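Side-chain contacts in oxalate--CoA ligase (Arabidopsis thaliana, PDB 5IE2), which belongs to the AMP-binding enzymes of the ANL superfamily, carries an AMP-binding enzyme C-terminal domain and holds adenosine-5'-triphosphate in its pocket: residues A[74-78]-A[79-83]; A[216-220]-A[221-225]; A[294-297]-A[298-302]. One frame throughout, in Å; residues are numbered along the deposited sequence.

Contact 1 of 3, residues A[74-78]-A[79-83]; sequences LAVIR and ARATA
Val76 lays its CG1 methyl against the backbone of the returning chain, where CG1 lies 3.6 Å from Ala83 N, at the junction of Thr82 and Ala83. The same methyl meets two alanine side chains, with Val76 CG1 standing 3.7 Å from Ala81 CB and 4.0 Å from Ala83 CB. Its aim follows from the first torsion: CG1 is anti to the backbone N (chi1 164°) and lies beside the carbonyl carbon, on the side to which the chain turns back. Ile77 adds a looser apolar approach through CG1 to Ala83 CB.

Behind this packing, the helix ends in a Schellman motif. The hydrogen bond from Ala79 N to Ala75 O, 3.0 Å long, keeps the helical spacing. Arg80 then takes a positive phi of 68°, and the pattern changes. Ala81 N reaches back five residues to Val76 O at 3.1 Å, while Arg80 N binds Ile77 O at 3.0 Å from well above that carbonyl's plane. Val76 O also receives a weak bond from Ala79 N. Ile77 CA closes the turn with a nearly straight CA-H...O contact to Ala81 O, 3.5 Å away.

Helix 67-78 thereby passes into strand 82-85 of a beta-alpha-beta unit begun by strand 58-61. Val76 also packs on Leu47 of helix 33-50 and on Val59. The two arginines of the turn send their charged ends elsewhere, Arg78 to a salt bridge with Glu41 and Arg80 to one with Asp163.

The chemistry thus divides in two: backbone amides serve the carbonyls of Ala75, Val76 and Ile77, with Asn159 ND2 serving Arg78 O, and the contact of Val76 with Ala81, the apolar pairing familiar from Schellman motifs, covers the turn with hydrocarbon.

Contact 2 of 3, residues A[216-220]-A[221-225]; sequences HGLLA and GLLSS
Leu219 O is gripped twice by one residue: Ser224 OG donates to it over 2.7 Å, and Ser224 N over 2.9 Å. The two donors come from opposite faces of the carbonyl plane, each tilted out of it, by 34° for the hydroxyl and 26° for the amide. The serine can do this because its OG lies beside its own backbone N (chi1 -65°), which turns the hydroxyl back along the helix. Ser225 OG makes a shorter reach, four residues back, with a 2.8 Å hydrogen bond to Gly221 O.

The backbone bonds reveal an unusual spacing. Leu222 N binds Gly217 O at 3.0 Å and Leu223 N binds Leu218 O at 2.9 Å, so these amides, like that of Ser224, reach back five residues where a regular alpha helix reaches four. The buried Ala220 O has no polar partner in the model.

Leucines cover another side of the turn. Leu218 slants across Leu222, with CD1 of Leu218 4.0 Å from CD2 of Leu222, and runs alongside Leu223, where Leu218 CG and Leu223 CD1 are 4.1 Å apart. Beyond them, Phe73 of helix 67-78 packs against Leu218 and Leu223, while Leu219 touches Ser190 of helix 184-198.

At the start of the segment, His216 turns to other work: its NE2 is hydrogen-bonded to Thr258 and its ND1 to Ser289, and its ring stacks with that of His319. The side chain lies close to a bound acetic acid and about 8 Å from adenosine-5'-triphosphate.

Each bond to the fifth residue back closes a pi-type turn, and three in a row make a short pi-helical stretch within helix 215-227, the helical limb of a beta-alpha-beta unit between strands 205-207 and 231-234.

Contact 3 of 3, residues A[294-297]-A[298-302]; sequences PVIL and SRLEE
Val295 places its CG2 methyl over one face of the Arg299 guanidinium, 3.6 Å from Arg299 NH2, the two side chains running alongside each other. Arg299 CG lies beside the backbone N (chi1 -71°), which turns the chain back toward Val295, and extension from CG to NE brings the guanidinium to the methyl. Ile296 crosses the same group obliquely, its CD1 3.8 Å from Arg299 NH1. Another methyl meets a carboxylate: Leu297 lies beside Glu301, and its CD2 comes within 3.7 Å of Glu301 CD. Purely apolar contact is lighter: Ile296 CG2 and Leu300 CD1 meet at 4.1 Å, both side chains also resting on Leu268 of helix 261-273.

Regular alpha-helical bonds span the junction, as expected at the start of helix 294-304, which links strands 284-287 and 308-314 in a beta-alpha-beta unit. Ser298 N binds Pro294 O at 2.9 Å, and Arg299, Leu300 and Glu301 follow in step.

The charged ends also meet groups outside the helix. Glu301 OE2 is hydrogen-bonded to His332 NE2 and Val308 N, which probably help to fix the carboxylate beside Leu297. Arg299 NH2 makes a weak hydrogen bond to Leu431 O, while its NH1 lies near the like-charged Arg460 NH2.

How the contacts relate
From the N terminus the contacts come strictly in series, none enclosing or crossing another. Each is local to one beta-alpha-beta unit and closes no long loop: contact 1 lies at a helix-to-strand turn, contacts 2 and 3 within helices. Contact 1 ends helix 67-78 as the chain enters strand 82-85. Contact 2 widens helix 215-227 on its way to strand 231-234. The two meet in space, Leu74 CD2 packing against Leu223 CD2 at 3.9 Å, which ties together helices that are far apart in sequence. Contact 3 opens helix 294-304 in a third unit, across the chain's centre from contact 1 and with its nearest atoms about 11 Å from contact 2.

Contact 1 of 3, residues A[74-78]-A[79-83]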
ATOM      1  N   LEU A  74     -10.914  11.978   5.935  1.00 13.24           N
ATOM      2  CA  LEU A  74     -10.916  13.222   5.150  1.00 14.68           C
ATOM      3  C   LEU A  74     -11.365  14.427   5.982  1.00 14.92           C
ATOM      4  O   LEU A  74     -10.953  15.557   5.676  1.00 14.42           O
ATOM      5  CB  LEU A  74     -11.829  13.067   3.929  1.00 13.20           C
ATOM      6  CG  LEU A  74     -11.197  12.076   2.921  1.00 16.86           C
ATOM      7  CD1 LEU A  74     -12.150  11.723   1.775  1.00 17.30           C
ATOM      8  CD2 LEU A  74      -9.817  12.648   2.311  1.00 16.36           C
ATOM      9  N   ALA A  75     -12.227  14.199   7.001  1.00 14.87           N
ATOM     10  CA  ALA A  75     -12.659  15.315   7.899  1.00 15.32           C
ATOM     11  C   ALA A  75     -11.486  15.796   8.743  1.00 16.10           C
ATOM     12  O   ALA A  75     -11.322  16.993   8.968  1.00 16.95           O
ATOM     13  CB  ALA A  75     -13.831  14.897   8.812  1.00 14.20           C
ATOM     14  N   VAL A  76     -10.681  14.861   9.233  1.00 15.30           N
ATOM     15  CA  VAL A  76      -9.483  15.224  10.016  1.00 15.36           C
ATOM     16  C   VAL A  76      -8.605  16.106   9.130  1.00 16.09           C
ATOM     17  O   VAL A  76      -8.134  17.208   9.569  1.00 16.92           O
ATOM     18  CB  VAL A  76      -8.711  13.979  10.525  1.00 15.65           C
ATOM     19  CG1 VAL A  76      -7.270  14.372  10.991  1.00 14.02           C
ATOM     20  CG2 VAL A  76      -9.525  13.312  11.690  1.00 12.33           C
ATOM     21  N   ILE A  77      -8.327  15.622   7.917  1.00 16.21           N
ATOM     22  CA  ILE A  77      -7.407  16.453   7.106  1.00 16.31           C
ATOM     23  C   ILE A  77      -7.983  17.800   6.704  1.00 16.23           C
ATOM     24  O   ILE A  77      -7.295  18.848   6.670  1.00 16.86           O
ATOM     25  CB  ILE A  77      -7.027  15.625   5.900  1.00 20.17           C
ATOM     26  CG1 ILE A  77      -6.145  14.490   6.409  1.00 18.78           C
ATOM     27  CG2 ILE A  77      -6.390  16.395   4.864  1.00 26.25           C
ATOM     28  CD1 ILE A  77      -5.891  13.488   5.357  1.00 23.27           C
ATOM     29  N   ARG A  78      -9.280  17.802   6.436  1.00 14.61           N
ATOM     30  CA  ARG A  78      -9.994  19.057   6.125  1.00 14.59           C
ATOM     31  C   ARG A  78      -9.902  20.070   7.250  1.00 16.94           C
ATOM     32  O   ARG A  78      -9.777  21.288   6.997  1.00 17.76           O
ATOM     33  CB  ARG A  78     -11.490  18.717   5.826  1.00 19.85           C
ATOM     34  CG  ARG A  78     -12.360  19.981   5.565  1.00 15.57           C
ATOM     35  CD  ARG A  78     -11.896  20.751   4.279  1.00 18.77           C
ATOM     36  NE  ARG A  78     -12.868  21.835   4.074  1.00 22.60           N
ATOM     37  CZ  ARG A  78     -12.596  23.139   4.100  1.00 24.21           C
ATOM     38  NH1 ARG A  78     -11.355  23.578   4.245  1.00 25.54           N
ATOM     39  NH2 ARG A  78     -13.593  24.007   3.966  1.00 22.92           N
ATOM     40  N   ALA A  79      -9.917  19.587   8.505  1.00 16.00           N
ATOM     41  CA  ALA A  79      -9.826  20.468   9.672  1.00 19.04           C
ATOM     42  C   ALA A  79      -8.373  20.932   9.945  1.00 19.17           C
ATOM     43  O   ALA A  79      -8.087  21.503  10.999  1.00 22.83           O
ATOM     44  CB  ALA A  79     -10.406  19.760  10.903  1.00 20.58           C
ATOM     45  N   ARG A  80      -7.484  20.674   8.986  1.00 17.52           N
ATOM     46  CA  ARG A  80      -6.044  21.014   9.032  1.00 13.31           C
ATOM     47  C   ARG A  80      -5.287  20.211  10.069  1.00 16.70           C
ATOM     48  O   ARG A  80      -4.216  20.613  10.512  1.00 18.32           O
ATOM     49  CB  ARG A  80      -5.807  22.553   9.310  1.00 14.56           C
ATOM     50  CG  ARG A  80      -6.466  23.471   8.246  1.00 17.07           C
ATOM     51  CD  ARG A  80      -5.995  24.946   8.452  1.00 23.67           C
ATOM     52  NE  ARG A  80      -4.538  25.067   8.271  1.00 23.18           N
ATOM     53  CZ  ARG A  80      -3.789  26.047   8.767  1.00 24.21           C
ATOM     54  NH1 ARG A  80      -4.355  26.998   9.511  1.00 22.74           N
ATOM     55  NH2 ARG A  80      -2.466  26.060   8.556  1.00 21.83           N
ATOM     56  N   ALA A  81      -5.826  19.056  10.433  1.00 17.89           N
ATOM     57  CA  ALA A  81      -5.163  18.173  11.359  1.00 17.83           C
ATOM     58  C   ALA A  81      -4.517  17.045  10.589  1.00 18.45           C
ATOM     59  O   ALA A  81      -4.729  16.905   9.381  1.00 16.76           O
ATOM     60  CB  ALA A  81      -6.188  17.630  12.401  1.00 18.12           C
ATOM     61  N   THR A  82      -3.731  16.234  11.296  1.00 18.18           N
ATOM     62  CA  THR A  82      -2.988  15.128  10.686  1.00 16.94           C
ATOM     63  C   THR A  82      -3.658  13.813  11.078  1.00 16.88           C
ATOM     64  O   THR A  82      -3.805  13.581  12.277  1.00 18.52           O
ATOM     65  CB  THR A  82      -1.496  15.122  11.172  1.00 20.75           C
ATOM     66  OG1 THR A  82      -0.868  16.358  10.762  1.00 21.19           O
ATOM     67  CG2 THR A  82      -0.717  13.960  10.531  1.00 18.58           C
ATOM     68  N   ALA A  83      -4.041  12.982  10.099  1.00 15.75           N
ATOM     69  CA  ALA A  83      -4.654  11.663  10.385  1.00 14.12           C
ATOM     70  C   ALA A  83      -3.570  10.620  10.647  1.00 16.11           C
ATOM     71  O   ALA A  83      -2.631  10.545   9.856  1.00 16.52           O
ATOM     72  CB  ALA A  83      -5.506  11.239   9.239  1.00 13.26           C
TER

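Contact 2 of 3, residues A[216-220]-A[221-225]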
ATOM      1  N   HIS A 216      -0.776   1.859   0.279  1.00 15.37           N
ATOM      2  CA  HIS A 216      -1.176   1.301  -1.031  1.00 14.26           C
ATOM      3  C   HIS A 216      -2.719   1.392  -1.182  1.00 18.32           C
ATOM      4  O   HIS A 216      -3.245   2.019  -2.126  1.00 16.54           O
ATOM      5  CB  HIS A 216      -0.670  -0.146  -1.163  1.00 12.93           C
ATOM      6  CG  HIS A 216      -1.016  -0.835  -2.465  1.00 14.33           C
ATOM      7  ND1 HIS A 216      -0.412  -2.020  -2.846  1.00 15.76           N
ATOM      8  CD2 HIS A 216      -1.966  -0.584  -3.398  1.00 15.56           C
ATOM      9  CE1 HIS A 216      -0.935  -2.429  -3.994  1.00 16.18           C
ATOM     10  NE2 HIS A 216      -1.897  -1.591  -4.335  1.00 16.35           N
ATOM     11  N   GLY A 217      -3.453   0.762  -0.274  1.00 18.69           N
ATOM     12  CA  GLY A 217      -4.917   0.838  -0.386  1.00 17.95           C
ATOM     13  C   GLY A 217      -5.410   2.261  -0.204  1.00 16.35           C
ATOM     14  O   GLY A 217      -6.333   2.709  -0.907  1.00 15.62           O
ATOM     15  N   LEU A 218      -4.797   3.007   0.719  1.00 16.34           N
ATOM     16  CA  LEU A 218      -5.252   4.380   0.980  1.00 15.88           C
ATOM     17  C   LEU A 218      -5.052   5.314  -0.218  1.00 15.76           C
ATOM     18  O   LEU A 218      -5.994   5.992  -0.628  1.00 14.21           O
ATOM     19  CB  LEU A 218      -4.508   4.957   2.183  1.00 16.14           C
ATOM     20  CG  LEU A 218      -4.867   6.325   2.713  1.00 17.62           C
ATOM     21  CD1 LEU A 218      -6.354   6.279   3.133  1.00 15.27           C
ATOM     22  CD2 LEU A 218      -3.982   6.666   3.931  1.00 20.28           C
ATOM     23  N   LEU A 219      -3.815   5.399  -0.748  1.00 16.44           N
ATOM     24  CA  LEU A 219      -3.528   6.342  -1.860  1.00 15.21           C
ATOM     25  C   LEU A 219      -4.058   5.876  -3.198  1.00 14.26           C
ATOM     26  O   LEU A 219      -4.645   6.653  -3.953  1.00 16.52           O
ATOM     27  CB  LEU A 219      -1.990   6.603  -2.026  1.00 13.72           C
ATOM     28  CG  LEU A 219      -1.495   7.822  -1.260  1.00 14.73           C
ATOM     29  CD1 LEU A 219      -2.040   9.153  -1.885  1.00 18.51           C
ATOM     30  CD2 LEU A 219      -1.847   7.734   0.277  1.00 15.31           C
ATOM     31  N   ALA A 220      -3.827   4.617  -3.557  1.00 15.30           N
ATOM     32  CA  ALA A 220      -4.198   4.181  -4.903  1.00 15.09           C
ATOM     33  C   ALA A 220      -5.649   3.794  -4.984  1.00 17.32           C
ATOM     34  O   ALA A 220      -6.373   4.273  -5.858  1.00 18.42           O
ATOM     35  CB  ALA A 220      -3.303   2.972  -5.363  1.00 17.32           C
ATOM     36  N   GLY A 221      -6.063   2.867  -4.123  1.00 17.56           N
ATOM     37  CA  GLY A 221      -7.461   2.421  -4.198  1.00 17.63           C
ATOM     38  C   GLY A 221      -8.475   3.520  -3.837  1.00 18.29           C
ATOM     39  O   GLY A 221      -9.428   3.745  -4.578  1.00 18.62           O
ATOM     40  N   LEU A 222      -8.265   4.194  -2.707  1.00 13.12           N
ATOM     41  CA  LEU A 222      -9.273   5.128  -2.195  1.00 13.43           C
ATOM     42  C   LEU A 222      -9.057   6.552  -2.722  1.00 15.55           C
ATOM     43  O   LEU A 222      -9.895   7.098  -3.456  1.00 14.30           O
ATOM     44  CB  LEU A 222      -9.273   5.124  -0.652  1.00 13.82           C
ATOM     45  CG  LEU A 222     -10.241   6.160  -0.052  1.00 18.08           C
ATOM     46  CD1 LEU A 222     -11.766   5.782  -0.348  1.00 13.43           C
ATOM     47  CD2 LEU A 222      -9.950   6.381   1.444  1.00 18.52           C
ATOM     48  N   LEU A 223      -7.935   7.176  -2.363  1.00 14.01           N
ATOM     49  CA  LEU A 223      -7.861   8.620  -2.581  1.00 14.43           C
ATOM     50  C   LEU A 223      -7.723   8.958  -4.057  1.00 14.28           C
ATOM     51  O   LEU A 223      -8.230   9.992  -4.484  1.00 15.63           O
ATOM     52  CB  LEU A 223      -6.683   9.237  -1.791  1.00 15.07           C
ATOM     53  CG  LEU A 223      -6.851   9.123  -0.247  1.00 16.32           C
ATOM     54  CD1 LEU A 223      -5.584   9.661   0.522  1.00 15.56           C
ATOM     55  CD2 LEU A 223      -8.155   9.845   0.226  1.00 16.22           C
ATOM     56  N   SER A 224      -6.987   8.155  -4.829  1.00 13.02           N
ATOM     57  CA  SER A 224      -6.810   8.515  -6.251  1.00 12.77           C
ATOM     58  C   SER A 224      -8.145   8.332  -7.018  1.00 14.26           C
ATOM     59  O   SER A 224      -8.441   9.087  -7.985  1.00 16.25           O
ATOM     60  CB  SER A 224      -5.712   7.676  -6.912  1.00 14.40           C
ATOM     61  OG  SER A 224      -4.447   8.016  -6.257  1.00 15.55           O
ATOM     62  N   SER A 225      -8.909   7.319  -6.608  1.00 13.20           N
ATOM     63  CA  SER A 225     -10.272   7.151  -7.196  1.00 14.66           C
ATOM     64  C   SER A 225     -11.125   8.380  -6.912  1.00 14.50           C
ATOM     65  O   SER A 225     -11.758   8.942  -7.807  1.00 16.17           O
ATOM     66  CB  SER A 225     -10.981   5.911  -6.618  1.00 15.13           C
ATOM     67  OG  SER A 225     -10.319   4.725  -7.009  1.00 16.96           O
TER

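Contact 3 of 3, residues A[294-297]-A[298-302]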
ATOM      1  N   PRO A 294       6.877 -12.959 -12.704  1.00 20.39           N
ATOM      2  CA  PRO A 294       6.297 -13.051 -14.054  1.00 21.89           C
ATOM      3  C   PRO A 294       5.239 -14.154 -14.200  1.00 21.62           C
ATOM      4  O   PRO A 294       4.247 -13.998 -14.938  1.00 22.18           O
ATOM      5  CB  PRO A 294       7.513 -13.343 -14.928  1.00 23.36           C
ATOM      6  CG  PRO A 294       8.629 -12.508 -14.211  1.00 22.19           C
ATOM      7  CD  PRO A 294       8.343 -12.714 -12.739  1.00 20.99           C
ATOM      8  N   VAL A 295       5.422 -15.253 -13.486  1.00 21.55           N
ATOM      9  CA  VAL A 295       4.438 -16.349 -13.646  1.00 22.37           C
ATOM     10  C   VAL A 295       3.076 -15.943 -13.034  1.00 20.90           C
ATOM     11  O   VAL A 295       1.994 -16.281 -13.574  1.00 22.15           O
ATOM     12  CB  VAL A 295       4.983 -17.642 -13.049  1.00 24.52           C
ATOM     13  CG1 VAL A 295       5.053 -17.576 -11.518  1.00 25.31           C
ATOM     14  CG2 VAL A 295       4.120 -18.856 -13.517  1.00 25.61           C
ATOM     15  N   ILE A 296       3.085 -15.155 -11.953  1.00 21.61           N
ATOM     16  CA  ILE A 296       1.816 -14.670 -11.415  1.00 20.95           C
ATOM     17  C   ILE A 296       1.178 -13.656 -12.367  1.00 19.83           C
ATOM     18  O   ILE A 296      -0.046 -13.642 -12.559  1.00 19.35           O
ATOM     19  CB  ILE A 296       1.975 -14.039 -10.020  1.00 22.87           C
ATOM     20  CG1 ILE A 296       2.666 -15.028  -9.052  1.00 22.85           C
ATOM     21  CG2 ILE A 296       0.603 -13.539  -9.502  1.00 22.30           C
ATOM     22  CD1 ILE A 296       1.932 -16.469  -9.033  1.00 28.61           C
ATOM     23  N   LEU A 297       2.004 -12.795 -12.962  1.00 20.04           N
ATOM     24  CA  LEU A 297       1.475 -11.858 -13.955  1.00 20.23           C
ATOM     25  C   LEU A 297       0.751 -12.639 -15.086  1.00 20.44           C
ATOM     26  O   LEU A 297      -0.423 -12.321 -15.435  1.00 21.66           O
ATOM     27  CB  LEU A 297       2.626 -10.978 -14.518  1.00 20.43           C
ATOM     28  CG  LEU A 297       2.206  -9.874 -15.504  1.00 22.24           C
ATOM     29  CD1 LEU A 297       3.241  -8.711 -15.447  1.00 24.38           C
ATOM     30  CD2 LEU A 297       2.102 -10.360 -16.940  1.00 23.22           C
ATOM     31  N   SER A 298       1.439 -13.648 -15.646  1.00 20.86           N
ATOM     32  CA  SER A 298       0.859 -14.504 -16.702  1.00 23.32           C
ATOM     33  C   SER A 298      -0.430 -15.116 -16.265  1.00 19.95           C
ATOM     34  O   SER A 298      -1.422 -15.149 -17.026  1.00 23.35           O
ATOM     35  CB  SER A 298       1.817 -15.654 -17.078  1.00 28.97           C
ATOM     36  OG  SER A 298       2.915 -15.086 -17.726  1.00 34.55           O
ATOM     37  N   ARG A 299      -0.409 -15.692 -15.077  1.00 18.29           N
ATOM     38  CA  ARG A 299      -1.632 -16.354 -14.596  1.00 23.95           C
ATOM     39  C   ARG A 299      -2.799 -15.388 -14.467  1.00 22.81           C
ATOM     40  O   ARG A 299      -3.933 -15.752 -14.771  1.00 21.33           O
ATOM     41  CB  ARG A 299      -1.397 -17.043 -13.255  1.00 26.18           C
ATOM     42  CG  ARG A 299      -0.519 -18.278 -13.389  1.00 26.13           C
ATOM     43  CD  ARG A 299      -0.165 -18.890 -12.044  1.00 28.17           C
ATOM     44  NE  ARG A 299       0.864 -19.959 -12.229  1.00 28.23           N
ATOM     45  CZ  ARG A 299       1.564 -20.499 -11.240  1.00 24.74           C
ATOM     46  NH1 ARG A 299       1.303 -20.139  -9.994  1.00 24.38           N
ATOM     47  NH2 ARG A 299       2.533 -21.381 -11.495  1.00 24.14           N
ATOM     48  N   LEU A 300      -2.529 -14.152 -14.011  1.00 20.60           N
ATOM     49  CA  LEU A 300      -3.596 -13.183 -13.892  1.00 19.67           C
ATOM     50  C   LEU A 300      -4.144 -12.753 -15.253  1.00 21.52           C
ATOM     51  O   LEU A 300      -5.372 -12.600 -15.392  1.00 22.17           O
ATOM     52  CB  LEU A 300      -3.097 -11.935 -13.111  1.00 19.84           C
ATOM     53  CG  LEU A 300      -2.898 -12.018 -11.600  1.00 18.90           C
ATOM     54  CD1 LEU A 300      -2.057 -10.783 -11.079  1.00 19.53           C
ATOM     55  CD2 LEU A 300      -4.271 -12.067 -10.853  1.00 20.51           C
ATOM     56  N   GLU A 301      -3.258 -12.487 -16.228  1.00 19.75           N
ATOM     57  CA  GLU A 301      -3.737 -12.053 -17.549  1.00 20.35           C
ATOM     58  C   GLU A 301      -4.538 -13.216 -18.170  1.00 24.04           C
ATOM     59  O   GLU A 301      -5.556 -12.977 -18.815  1.00 25.91           O
ATOM     60  CB  GLU A 301      -2.590 -11.633 -18.480  1.00 21.42           C
ATOM     61  CG  GLU A 301      -1.899 -10.387 -17.924  1.00 23.24           C
ATOM     62  CD  GLU A 301      -0.957  -9.719 -18.897  1.00 25.01           C
ATOM     63  OE1 GLU A 301      -0.471 -10.408 -19.841  1.00 24.73           O
ATOM     64  OE2 GLU A 301      -0.680  -8.506 -18.671  1.00 22.11           O
ATOM     65  N   GLU A 302      -4.103 -14.463 -17.943  1.00 22.84           N
ATOM     66  CA  GLU A 302      -4.842 -15.594 -18.533  1.00 27.89           C
ATOM     67  C   GLU A 302      -6.197 -15.814 -17.872  1.00 26.27           C
ATOM     68  O   GLU A 302      -7.195 -16.145 -18.535  1.00 27.92           O
ATOM     69  CB  GLU A 302      -4.023 -16.877 -18.420  1.00 36.68           C
ATOM     70  CG  GLU A 302      -4.706 -18.075 -19.076  1.00 49.53           C
ATOM     71  CD  GLU A 302      -4.829 -17.879 -20.584  1.00 62.15           C
ATOM     72  OE1 GLU A 302      -3.778 -17.671 -21.236  1.00 67.21           O
ATOM     73  OE2 GLU A 302      -5.972 -17.894 -21.109  1.00 67.82           O
TER